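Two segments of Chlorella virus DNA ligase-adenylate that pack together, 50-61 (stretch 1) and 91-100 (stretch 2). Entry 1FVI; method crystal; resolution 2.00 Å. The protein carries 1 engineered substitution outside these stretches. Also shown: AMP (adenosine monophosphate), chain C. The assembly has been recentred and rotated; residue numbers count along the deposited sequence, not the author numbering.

Stretch 1 50-61: VMNRLLTELLPE
Stretch 2 91-100: KFSYYWFDYV

Residues 50-58 are helical, continuing a helix that begins earlier, and lie across the extended strand 92-99. The axes approach to 11.0 Å, with 44° between their N-to-C directions (signed crossing angle -44°). CA pairs set the register: Met 51 CA to Phe 92 CA is 8.5 Å, Leu 55 CA to Tyr 94 CA is 8.3 Å, Leu 59 CA to Trp 96 CA is 9.0 Å and Glu 61 CA to Tyr 99 CA is 8.0 Å. No hydrogen bond crosses the interface; 524 Å² is buried, mainly by apolar side chains.

Met 51 (chi1 m, chi2 t, chi3 t) leaves its helix sideways, but its end reaches one face of Phe 92 (chi1 p, chi2 91°). CE lies 3.8 Å from Phe 92 CG, and Met 51 CG makes a CH-pi contact 4.0 Å from the ring centroid, 18° off the normal. Leu 54 (m, t) meets the edge of the same ring, CD1 to Phe 92 CZ at 3.8 Å. Leu 55 (m, t) bridges two aromatics: its CG is 4.2 Å from Phe 92 CE1, its CD2 3.8 Å from Tyr 94 CB.

Thr 56 and Glu 57 are out of reach; Thr 56 OG1 (chi1 p) instead donates to Arg 53 O at 2.7 Å. The last i-to-i+4 bond, Leu 59 N to Leu 55 O, is 2.7 Å, yet Leu 59 has already left helical geometry (phi/psi -91/145). Its side chain (m, t) spreads over Tyr 94 and Trp 96, both chi1 t: CD1 is 3.8 Å from the Tyr 94 centroid, CD2 4.3 Å from that of the Trp 96 six-membered ring, both CH-pi contacts over a face.

Pro 60 (-78/152, C-gamma endo) extends the apolar seam, CG lying 3.5 Å from both Trp 96 CZ2 and Tyr 99 CE1. Glu 61 (-54/134) points its CB away; its backbone O approaches the Tyr 99 ring edge, 3.1 Å from CE1.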

# COMPACT_ATOMS: atom_id res chain seq x y z
N VAL A 50 -13.74 -19.10 4.37
CA VAL A 50 -14.59 -18.00 4.83
C VAL A 50 -14.25 -16.75 4.02
O VAL A 50 -15.14 -16.03 3.58
CB VAL A 50 -14.35 -17.70 6.33
CG1 VAL A 50 -15.36 -16.68 6.84
CG2 VAL A 50 -14.40 -18.99 7.14
N MET A 51 -12.95 -16.49 3.83
CA MET A 51 -12.49 -15.33 3.07
C MET A 51 -12.98 -15.47 1.65
O MET A 51 -13.52 -14.53 1.06
CB MET A 51 -10.96 -15.26 3.03
CG MET A 51 -10.28 -14.92 4.33
SD MET A 51 -8.53 -14.58 4.05
CE MET A 51 -8.13 -13.62 5.51
N ASN A 52 -12.77 -16.67 1.11
CA ASN A 52 -13.17 -16.99 -0.25
C ASN A 52 -14.66 -16.71 -0.44
O ASN A 52 -15.03 -15.86 -1.26
CB ASN A 52 -12.83 -18.45 -0.54
CG ASN A 52 -12.81 -18.76 -2.04
OD1 ASN A 52 -13.45 -18.07 -2.83
ND2 ASN A 52 -12.05 -19.78 -2.43
N ARG A 53 -15.50 -17.31 0.40
CA ARG A 53 -16.94 -17.13 0.31
C ARG A 53 -17.36 -15.67 0.47
O ARG A 53 -18.08 -15.15 -0.38
CB ARG A 53 -17.64 -18.03 1.33
CG ARG A 53 -19.15 -17.81 1.47
CD ARG A 53 -19.49 -16.88 2.64
NE ARG A 53 -18.96 -17.37 3.91
CZ ARG A 53 -19.26 -16.86 5.10
NH1 ARG A 53 -20.08 -15.82 5.19
NH2 ARG A 53 -18.72 -17.38 6.19
N LEU A 54 -16.91 -15.03 1.54
CA LEU A 54 -17.23 -13.63 1.81
C LEU A 54 -16.91 -12.72 0.63
O LEU A 54 -17.77 -11.97 0.15
CB LEU A 54 -16.48 -13.13 3.06
CG LEU A 54 -16.85 -13.64 4.46
CD1 LEU A 54 -15.88 -13.13 5.51
CD2 LEU A 54 -18.26 -13.20 4.81
N LEU A 55 -15.66 -12.75 0.18
CA LEU A 55 -15.25 -11.92 -0.95
C LEU A 55 -16.00 -12.28 -2.25
O LEU A 55 -16.34 -11.38 -3.01
CB LEU A 55 -13.74 -12.00 -1.17
CG LEU A 55 -12.85 -11.37 -0.09
CD1 LEU A 55 -11.38 -11.71 -0.36
CD2 LEU A 55 -13.07 -9.87 -0.03
N THR A 56 -16.26 -13.57 -2.49
CA THR A 56 -16.98 -13.95 -3.71
C THR A 56 -18.41 -13.39 -3.70
O THR A 56 -18.94 -13.02 -4.74
CB THR A 56 -17.03 -15.48 -3.95
OG1 THR A 56 -17.76 -16.11 -2.89
CG2 THR A 56 -15.65 -16.06 -4.01
N GLU A 57 -19.00 -13.31 -2.51
CA GLU A 57 -20.35 -12.76 -2.36
C GLU A 57 -20.33 -11.24 -2.55
O GLU A 57 -21.23 -10.67 -3.18
CB GLU A 57 -20.93 -13.09 -0.96
CG GLU A 57 -21.30 -14.56 -0.76
CD GLU A 57 -21.62 -14.94 0.71
OE1 GLU A 57 -21.65 -14.05 1.60
OE2 GLU A 57 -21.84 -16.15 0.96
N LEU A 58 -19.26 -10.61 -2.06
CA LEU A 58 -19.10 -9.15 -2.13
C LEU A 58 -18.62 -8.59 -3.47
O LEU A 58 -19.14 -7.59 -3.95
CB LEU A 58 -18.13 -8.69 -1.04
CG LEU A 58 -18.62 -7.95 0.21
CD1 LEU A 58 -19.92 -8.50 0.72
CD2 LEU A 58 -17.56 -8.07 1.27
N LEU A 59 -17.63 -9.23 -4.06
CA LEU A 59 -17.05 -8.70 -5.29
C LEU A 59 -17.66 -9.17 -6.60
O LEU A 59 -18.10 -10.32 -6.71
CB LEU A 59 -15.55 -9.00 -5.32
CG LEU A 59 -14.64 -8.45 -4.21
CD1 LEU A 59 -13.29 -9.15 -4.32
CD2 LEU A 59 -14.49 -6.94 -4.34
N PRO A 60 -17.69 -8.27 -7.61
CA PRO A 60 -18.24 -8.63 -8.91
C PRO A 60 -17.19 -9.45 -9.64
O PRO A 60 -15.99 -9.33 -9.36
CB PRO A 60 -18.45 -7.28 -9.58
CG PRO A 60 -17.37 -6.45 -8.99
CD PRO A 60 -17.45 -6.82 -7.54
N GLU A 61 -17.65 -10.32 -10.52
CA GLU A 61 -16.78 -11.17 -11.32
C GLU A 61 -15.75 -10.29 -12.07
O GLU A 61 -16.11 -9.26 -12.63
CB GLU A 61 -17.66 -11.97 -12.30
CG GLU A 61 -16.90 -12.78 -13.33
CD GLU A 61 -16.25 -14.03 -12.76
OE1 GLU A 61 -16.48 -14.36 -11.58
OE2 GLU A 61 -15.52 -14.69 -13.53
N LYS A 91 -11.11 -10.02 11.36
CA LYS A 91 -11.34 -8.99 10.37
C LYS A 91 -10.15 -8.94 9.40
O LYS A 91 -9.02 -9.29 9.77
CB LYS A 91 -11.51 -7.65 11.08
CG LYS A 91 -12.68 -7.59 12.04
CD LYS A 91 -12.62 -6.31 12.86
CE LYS A 91 -13.89 -6.08 13.68
NZ LYS A 91 -15.00 -5.54 12.84
N PHE A 92 -10.43 -8.58 8.16
CA PHE A 92 -9.40 -8.47 7.13
C PHE A 92 -9.86 -7.46 6.09
O PHE A 92 -11.01 -7.03 6.07
CB PHE A 92 -9.06 -9.84 6.50
CG PHE A 92 -10.24 -10.52 5.85
CD1 PHE A 92 -10.53 -10.32 4.50
CD2 PHE A 92 -11.09 -11.35 6.60
CE1 PHE A 92 -11.65 -10.91 3.90
CE2 PHE A 92 -12.20 -11.94 6.02
CZ PHE A 92 -12.48 -11.72 4.66
N SER A 93 -8.95 -7.08 5.21
CA SER A 93 -9.28 -6.11 4.19
C SER A 93 -8.99 -6.64 2.80
O SER A 93 -8.33 -7.67 2.64
CB SER A 93 -8.49 -4.82 4.43
OG SER A 93 -8.84 -4.26 5.68
N TYR A 94 -9.53 -5.96 1.80
CA TYR A 94 -9.30 -6.33 0.42
C TYR A 94 -9.17 -5.04 -0.36
O TYR A 94 -10.14 -4.27 -0.47
CB TYR A 94 -10.43 -7.19 -0.15
CG TYR A 94 -10.20 -7.56 -1.60
CD1 TYR A 94 -9.37 -8.63 -1.95
CD2 TYR A 94 -10.83 -6.85 -2.62
CE1 TYR A 94 -9.18 -8.98 -3.29
CE2 TYR A 94 -10.65 -7.19 -3.97
CZ TYR A 94 -9.83 -8.26 -4.28
OH TYR A 94 -9.69 -8.62 -5.59
N TYR A 95 -7.95 -4.75 -0.81
CA TYR A 95 -7.68 -3.56 -1.60
C TYR A 95 -8.02 -3.94 -3.04
O TYR A 95 -7.31 -4.75 -3.66
CB TYR A 95 -6.21 -3.16 -1.48
CG TYR A 95 -5.78 -2.68 -0.10
CD1 TYR A 95 -5.27 -3.57 0.84
CD2 TYR A 95 -5.85 -1.32 0.24
CE1 TYR A 95 -4.84 -3.13 2.10
CE2 TYR A 95 -5.41 -0.86 1.49
CZ TYR A 95 -4.91 -1.78 2.41
OH TYR A 95 -4.45 -1.35 3.64
N TRP A 96 -9.13 -3.40 -3.54
CA TRP A 96 -9.63 -3.68 -4.88
C TRP A 96 -9.06 -2.68 -5.85
O TRP A 96 -9.50 -1.53 -5.87
CB TRP A 96 -11.15 -3.60 -4.84
CG TRP A 96 -11.91 -4.01 -6.09
CD1 TRP A 96 -11.42 -4.68 -7.17
CD2 TRP A 96 -13.29 -3.71 -6.38
NE1 TRP A 96 -12.40 -4.81 -8.12
CE2 TRP A 96 -13.56 -4.22 -7.67
CE3 TRP A 96 -14.32 -3.06 -5.68
CZ2 TRP A 96 -14.81 -4.10 -8.28
CZ3 TRP A 96 -15.57 -2.93 -6.29
CH2 TRP A 96 -15.80 -3.45 -7.58
N PHE A 97 -8.09 -3.10 -6.65
CA PHE A 97 -7.46 -2.17 -7.58
C PHE A 97 -7.79 -2.29 -9.07
O PHE A 97 -7.41 -1.41 -9.85
CB PHE A 97 -5.94 -2.11 -7.35
CG PHE A 97 -5.25 -3.44 -7.41
CD1 PHE A 97 -5.23 -4.19 -8.60
CD2 PHE A 97 -4.51 -3.89 -6.32
CE1 PHE A 97 -4.48 -5.37 -8.71
CE2 PHE A 97 -3.75 -5.07 -6.41
CZ PHE A 97 -3.73 -5.81 -7.60
N ASP A 98 -8.48 -3.37 -9.47
CA ASP A 98 -8.85 -3.54 -10.86
C ASP A 98 -10.16 -4.31 -11.01
O ASP A 98 -10.58 -5.02 -10.10
CB ASP A 98 -7.73 -4.19 -11.68
CG ASP A 98 -7.67 -3.67 -13.11
OD1 ASP A 98 -8.60 -2.96 -13.56
OD2 ASP A 98 -6.67 -3.97 -13.81
N TYR A 99 -10.76 -4.17 -12.19
CA TYR A 99 -12.05 -4.78 -12.51
C TYR A 99 -12.14 -4.98 -14.01
O TYR A 99 -12.29 -4.00 -14.75
CB TYR A 99 -13.16 -3.80 -12.11
CG TYR A 99 -14.58 -4.31 -12.27
CD1 TYR A 99 -14.86 -5.68 -12.26
CD2 TYR A 99 -15.65 -3.42 -12.34
CE1 TYR A 99 -16.16 -6.15 -12.31
CE2 TYR A 99 -16.96 -3.88 -12.39
CZ TYR A 99 -17.21 -5.24 -12.36
OH TYR A 99 -18.50 -5.71 -12.36
N VAL A 100 -12.07 -6.23 -14.47
CA VAL A 100 -12.17 -6.44 -15.91
C VAL A 100 -13.58 -6.36 -16.48
O VAL A 100 -13.75 -5.74 -17.52
CB VAL A 100 -11.39 -7.68 -16.41
CG1 VAL A 100 -11.73 -8.00 -17.89
CG2 VAL A 100 -9.91 -7.39 -16.32
P AMP C . 6.96 -6.06 -4.86
O1P AMP C . 8.17 -6.31 -5.64
O3P AMP C . 7.04 -7.30 -3.87
O5' AMP C . 5.74 -6.39 -5.67
C5' AMP C . 4.37 -6.38 -5.03
C4' AMP C . 3.40 -7.34 -5.68
O4' AMP C . 2.10 -6.93 -5.26
C3' AMP C . 3.41 -7.29 -7.22
O3' AMP C . 3.26 -8.56 -7.86
C2' AMP C . 2.23 -6.47 -7.58
O2' AMP C . 1.68 -6.90 -8.82
C1' AMP C . 1.29 -6.60 -6.37
N9 AMP C . 0.63 -5.34 -6.08
C8 AMP C . 0.60 -4.74 -4.84
N7 AMP C . -0.06 -3.62 -4.89
C5 AMP C . -0.49 -3.44 -6.20
C6 AMP C . -1.22 -2.43 -6.85
N6 AMP C . -1.69 -1.34 -6.20
N1 AMP C . -1.44 -2.61 -8.16
C2 AMP C . -0.98 -3.68 -8.78
N3 AMP C . -0.28 -4.70 -8.30
C4 AMP C . -0.03 -4.55 -6.96